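Local structure of alginate lyase A1-II' (Sphingomonas sp. A1, 2CWS) at residues V98-S103 and I156-L161; G104-A109 and A216-Y221. The protein probably depolymerises alginate by eliminative cleavage, through the polysaccharide lyase family 7 domain that makes up this C-terminal piece of a longer protein. One frame throughout, in Å; residues are numbered along the deposited sequence. Where two conformers were deposited one is given.

From the N terminus, the chain first reaches 98-103, where it leaves strand 88-99 of the seven-stranded sheet. Segment 104-109 follows at once and enters the opposing sheet. Contact 1 closes a loop when 156-161, the connection between strands 148-154 and 162-169, returns to 98-103. Contact 2 closes a longer one when strand 215-228 passes over 104-109. The segments alternate, so the two closures cross. Contact 1 ties the 156-161 loop to strand 88-99 and the chain leaving it, at the sandwich surface; contact 2 joins the sheets through the interior. Probable hydrogen bonds of Val-98 N and Gln-99 O with Ile-217 link the contacts within one sheet, and Leu-161 packs on Tyr-221.

Contact 1 (V98-S103 and I156-L161)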
loop_
_atom_site.group_PDB
_atom_site.type_symbol
_atom_site.label_atom_id
_atom_site.label_comp_id
_atom_site.label_asym_id
_atom_site.label_seq_id
_atom_site.Cartn_x
_atom_site.Cartn_y
_atom_site.Cartn_z
ATOM N N VAL A 98 11.068 6.219 -7.706
ATOM C CA VAL A 98 12.378 6.760 -8.077
ATOM C C VAL A 98 13.226 5.727 -8.798
ATOM O O VAL A 98 13.969 6.096 -9.717
ATOM C CB VAL A 98 13.102 7.237 -6.792
ATOM C CG1 VAL A 98 14.567 7.603 -7.073
ATOM C CG2 VAL A 98 12.336 8.406 -6.141
ATOM N N GLN A 99 13.174 4.478 -8.346
ATOM C CA GLN A 99 14.054 3.430 -8.862
ATOM C C GLN A 99 13.266 2.115 -8.795
ATOM O O GLN A 99 12.562 1.871 -7.805
ATOM C CB GLN A 99 15.328 3.321 -7.995
ATOM C CG GLN A 99 16.268 2.210 -8.465
ATOM C CD GLN A 99 17.476 2.171 -7.534
ATOM O OE1 GLN A 99 18.251 3.151 -7.466
ATOM N NE2 GLN A 99 17.728 1.056 -6.847
ATOM N N LEU A 100 13.408 1.326 -9.846
ATOM C CA LEU A 100 12.740 0.035 -9.951
ATOM C C LEU A 100 13.741 -1.092 -9.856
ATOM O O LEU A 100 14.933 -0.913 -10.157
ATOM C CB LEU A 100 12.031 -0.021 -11.325
ATOM C CG LEU A 100 10.757 0.806 -11.410
ATOM C CD1 LEU A 100 10.340 0.971 -12.874
ATOM C CD2 LEU A 100 9.649 0.208 -10.549
ATOM N N PRO A 101 13.282 -2.295 -9.502
ATOM C CA PRO A 101 14.096 -3.486 -9.630
ATOM C C PRO A 101 14.184 -3.889 -11.085
ATOM O O PRO A 101 13.489 -3.323 -11.947
ATOM C CB PRO A 101 13.331 -4.541 -8.814
ATOM C CG PRO A 101 11.887 -4.174 -9.127
ATOM C CD PRO A 101 11.878 -2.643 -9.148
ATOM N N SER A 102 14.975 -4.926 -11.402
ATOM C CA SER A 102 15.094 -5.381 -12.768
ATOM C C SER A 102 13.740 -5.769 -13.369
ATOM O O SER A 102 13.558 -5.628 -14.583
ATOM C CB SER A 102 16.045 -6.570 -12.855
ATOM O OG SER A 102 17.372 -6.192 -12.469
ATOM N N SER A 103 12.811 -6.264 -12.555
ATOM C CA SER A 103 11.529 -6.695 -13.145
ATOM C C SER A 103 10.711 -5.513 -13.655
ATOM O O SER A 103 9.783 -5.707 -14.432
ATOM C CB SER A 103 10.672 -7.416 -12.107
ATOM O OG SER A 103 10.115 -6.427 -11.198
ATOM N N ILE A 156 2.245 7.505 -16.683
ATOM C CA ILE A 156 2.821 7.634 -15.320
ATOM C C ILE A 156 4.271 7.123 -15.398
ATOM O O ILE A 156 4.422 5.891 -15.410
ATOM C CB ILE A 156 2.019 6.864 -14.243
ATOM C CG1 ILE A 156 0.455 7.021 -14.331
ATOM C CG2 ILE A 156 2.514 7.178 -12.865
ATOM C CD1 ILE A 156 0.197 8.510 -14.285
ATOM N N LYS A 157 5.323 7.968 -15.451
ATOM C CA LYS A 157 6.672 7.505 -15.651
ATOM C C LYS A 157 7.499 7.547 -14.377
ATOM O O LYS A 157 7.163 8.169 -13.375
ATOM C CB LYS A 157 7.361 8.316 -16.748
ATOM C CG LYS A 157 6.675 8.022 -18.080
ATOM C CD LYS A 157 7.134 8.910 -19.225
ATOM C CE LYS A 157 6.366 8.489 -20.510
ATOM N NZ LYS A 157 6.794 9.400 -21.618
ATOM N N LEU A 158 8.630 6.821 -14.434
ATOM C CA LEU A 158 9.606 6.885 -13.358
ATOM C C LEU A 158 9.957 8.326 -13.054
ATOM O O LEU A 158 10.251 9.092 -13.931
ATOM C CB LEU A 158 10.874 6.116 -13.814
ATOM C CG LEU A 158 11.852 5.791 -12.692
ATOM C CD1 LEU A 158 11.318 4.648 -11.846
ATOM C CD2 LEU A 158 13.213 5.463 -13.277
ATOM N N GLY A 159 9.886 8.673 -11.758
ATOM C CA GLY A 159 10.198 10.028 -11.294
ATOM C C GLY A 159 9.048 11.013 -11.358
ATOM O O GLY A 159 9.151 12.074 -10.732
ATOM N N ASP A 160 7.966 10.707 -12.070
ATOM C CA ASP A 160 6.834 11.602 -12.128
ATOM C C ASP A 160 6.085 11.596 -10.790
ATOM O O ASP A 160 5.957 10.590 -10.145
ATOM C CB ASP A 160 5.824 11.172 -13.179
ATOM C CG ASP A 160 6.269 11.376 -14.612
ATOM O OD1 ASP A 160 7.340 11.990 -14.895
ATOM O OD2 ASP A 160 5.462 10.931 -15.493
ATOM N N LEU A 161 5.521 12.727 -10.405
ATOM C CA LEU A 161 4.707 12.792 -9.204
ATOM C C LEU A 161 3.313 12.337 -9.571
ATOM O O LEU A 161 2.758 12.806 -10.594
ATOM C CB LEU A 161 4.625 14.255 -8.732
ATOM C CG LEU A 161 3.858 14.417 -7.415
ATOM C CD1 LEU A 161 4.834 14.026 -6.320
ATOM C CD2 LEU A 161 3.281 15.798 -7.195
#
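Leu-158 lays its branched end against the backbone of Val-98 and the side chain of Leu-100. Its CB meets nothing of 98-103, but CG, anti to the backbone N (chi1 -166°), comes within 3.7 Å of the carbonyl O of Val-98. Both methyls also lie against Val-98 O; CD1 in addition lies 3.8 Å from Val-98 C and 4.0 Å from Gln-99 N. CD1 also meets Leu-100, with CG and CD1 of that residue both 3.9 Å from it, the two leucine side chains passing alongside each other and running in opposite senses. The backbone under Leu-158 is a classic beta bulge: Val-98 and Gln-99 both face Ile-217 of strand 215-228, on strand 88-99 in this concanavalin-like beta sandwich. On the other segment, Lys-157 to Asp-160 form a type II beta turn, with Leu-158 and Gly-159 at its corner and a bond from Asp-160 N to Lys-157 O closing it. Asp-160 OD2 accepts Lys-157 N at 3.0 Å, from well above the carboxylate plane (58° out of it), and adds a second tie across the turn. Gly-159 is anchored to strand 88-99 by a backbone bond with Thr-97 and by Lys-96 NZ on its carbonyl O, while Leu-158 N is held by Asp-131 OD1.

Contact 2 (G104-A109 and A216-Y221); sequences GKIIVA and AIAKLY
Ile-106 uses both of its branches to touch alanines of the facing strand. With chi1 at 68°, CG1 is wedged over the main chain between N and C, and CG2 falls on the side away from C, where it meets Ala-216 CB at 3.7 Å. The other branch runs on extended, chi2 173°, and brings CD1 to 4.1 Å from Ala-218 CB. This buried part is wholly apolar, with no hydrogen bond between the segments. Among the residues that touch, the larger side chains, Ile-106 and Val-108, come from 106-109 and the single methyls, Ala-216 and Ala-218, from 216-220; the strand axes approach to 9.0 Å with 16° between their N-to-C directions. This is the face-to-face packing of a beta sandwich, here of the jelly-roll type of the concanavalin clan. The contact is looser at Val-108, whose CG1 is 4.4 Å from Ala-218 CB, and before Ile-106, where Gly-104 and Lys-105 are partly exposed: the Lys-105 side chain packs on Val-128 and Gln-130, and Gly-104 O accepts Gln-130 NE2. On the other face of 216-221, Ile-217, partly exposed, points away from 104-109 and packs on Thr-50 and Trp-52, while buried Lys-219 forms salt bridges with Asp-44 and Asp-46. Within the sandwich, Thr-97 of strand 88-99 packs on Ile-106 and Val-108. Strand 106-114 is paired with 120-130 and, among others, 204-206 in one sheet; strand 215-228 lies between 49-54 and 88-99 in the other.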
loop_
_atom_site.group_PDB
_atom_site.type_symbol
_atom_site.label_atom_id
_atom_site.label_comp_id
_atom_site.label_asym_id
_atom_site.label_seq_id
_atom_site.Cartn_x
_atom_site.Cartn_y
_atom_site.Cartn_z
ATOM N N GLY A 104 10.996 -4.296 -13.197
ATOM C CA GLY A 104 10.231 -3.140 -13.671
ATOM C C GLY A 104 8.923 -2.957 -12.947
ATOM O O GLY A 104 8.111 -2.158 -13.414
ATOM N N LYS A 105 8.679 -3.584 -11.805
ATOM C CA LYS A 105 7.331 -3.532 -11.198
ATOM C C LYS A 105 7.443 -3.468 -9.681
ATOM O O LYS A 105 8.122 -4.277 -9.056
ATOM C CB LYS A 105 6.530 -4.755 -11.624
ATOM C CG LYS A 105 5.109 -4.765 -11.087
ATOM C CD LYS A 105 4.366 -6.048 -11.324
ATOM C CE LYS A 105 4.113 -6.293 -12.803
ATOM N NZ LYS A 105 3.350 -7.583 -13.048
ATOM N N ILE A 106 6.694 -2.499 -9.087
ATOM C CA ILE A 106 6.495 -2.465 -7.641
ATOM C C ILE A 106 5.034 -2.102 -7.394
ATOM O O ILE A 106 4.327 -1.651 -8.272
ATOM C CB ILE A 106 7.415 -1.469 -6.895
ATOM C CG1 ILE A 106 7.072 -0.003 -7.231
ATOM C CG2 ILE A 106 8.865 -1.789 -7.162
ATOM C CD1 ILE A 106 7.862 0.995 -6.354
ATOM N N ILE A 107 4.595 -2.375 -6.149
ATOM C CA ILE A 107 3.269 -1.971 -5.666
ATOM C C ILE A 107 3.497 -0.842 -4.675
ATOM O O ILE A 107 4.290 -0.978 -3.729
ATOM C CB ILE A 107 2.500 -3.172 -5.078
ATOM C CG1 ILE A 107 2.048 -4.081 -6.202
ATOM C CG2 ILE A 107 1.336 -2.703 -4.191
ATOM C CD1 ILE A 107 1.497 -5.424 -5.748
ATOM N N VAL A 108 2.770 0.274 -4.862
ATOM C CA VAL A 108 2.985 1.488 -4.069
ATOM C C VAL A 108 1.833 1.801 -3.138
ATOM O O VAL A 108 1.987 2.689 -2.284
ATOM C CB VAL A 108 3.330 2.716 -4.956
ATOM C CG1 VAL A 108 4.659 2.505 -5.664
ATOM C CG2 VAL A 108 2.190 2.990 -5.935
ATOM N N ALA A 109 0.712 1.107 -3.235
ATOM C CA ALA A 109 -0.385 1.277 -2.308
ATOM C C ALA A 109 -1.301 0.081 -2.414
ATOM O O ALA A 109 -1.331 -0.609 -3.451
ATOM C CB ALA A 109 -1.171 2.565 -2.605
ATOM N N ALA A 216 14.395 -1.193 -5.126
ATOM C CA ALA A 216 13.493 -0.124 -5.532
ATOM C C ALA A 216 13.449 0.980 -4.479
ATOM O O ALA A 216 13.722 0.750 -3.291
ATOM C CB ALA A 216 12.071 -0.659 -5.732
ATOM N N ILE A 217 13.101 2.167 -4.959
ATOM C CA ILE A 217 12.869 3.335 -4.107
ATOM C C ILE A 217 11.535 3.941 -4.497
ATOM O O ILE A 217 11.332 4.256 -5.671
ATOM C CB ILE A 217 13.959 4.397 -4.276
ATOM C CG1 ILE A 217 15.358 3.862 -3.916
ATOM C CG2 ILE A 217 13.620 5.642 -3.461
ATOM C CD1 ILE A 217 16.503 4.789 -4.354
ATOM N N ALA A 218 10.675 4.140 -3.504
ATOM C CA ALA A 218 9.433 4.890 -3.705
ATOM C C ALA A 218 9.380 5.998 -2.658
ATOM O O ALA A 218 9.927 5.839 -1.556
ATOM C CB ALA A 218 8.194 4.007 -3.564
ATOM N N LYS A 219 8.733 7.112 -3.013
ATOM C CA LYS A 219 8.613 8.263 -2.164
ATOM C C LYS A 219 7.178 8.694 -1.975
ATOM O O LYS A 219 6.358 8.560 -2.917
ATOM C CB LYS A 219 9.347 9.475 -2.818
ATOM C CG LYS A 219 10.843 9.377 -2.663
ATOM C CD LYS A 219 11.557 10.576 -3.324
ATOM C CE LYS A 219 13.010 10.630 -2.865
ATOM N NZ LYS A 219 13.724 11.832 -3.435
ATOM N N LEU A 220 6.904 9.246 -0.800
ATOM C CA LEU A 220 5.633 9.922 -0.526
ATOM C C LEU A 220 5.946 11.336 -0.016
ATOM O O LEU A 220 6.816 11.543 0.809
ATOM C CB LEU A 220 4.807 9.166 0.511
ATOM C CG LEU A 220 4.307 7.772 0.040
ATOM C CD1 LEU A 220 3.611 7.049 1.165
ATOM C CD2 LEU A 220 3.384 7.901 -1.152
ATOM N N TYR A 221 5.117 12.285 -0.515
ATOM C CA TYR A 221 5.175 13.676 -0.060
ATOM C C TYR A 221 3.966 14.026 0.801
ATOM O O TYR A 221 4.027 14.950 1.591
ATOM C CB TYR A 221 5.207 14.652 -1.260
ATOM C CG TYR A 221 6.472 14.470 -2.083
ATOM C CD1 TYR A 221 6.449 13.668 -3.213
ATOM C CD2 TYR A 221 7.665 15.056 -1.705
ATOM C CE1 TYR A 221 7.580 13.460 -3.968
ATOM C CE2 TYR A 221 8.801 14.843 -2.469
ATOM C CZ TYR A 221 8.765 14.062 -3.580
ATOM O OH TYR A 221 9.879 13.844 -4.372
#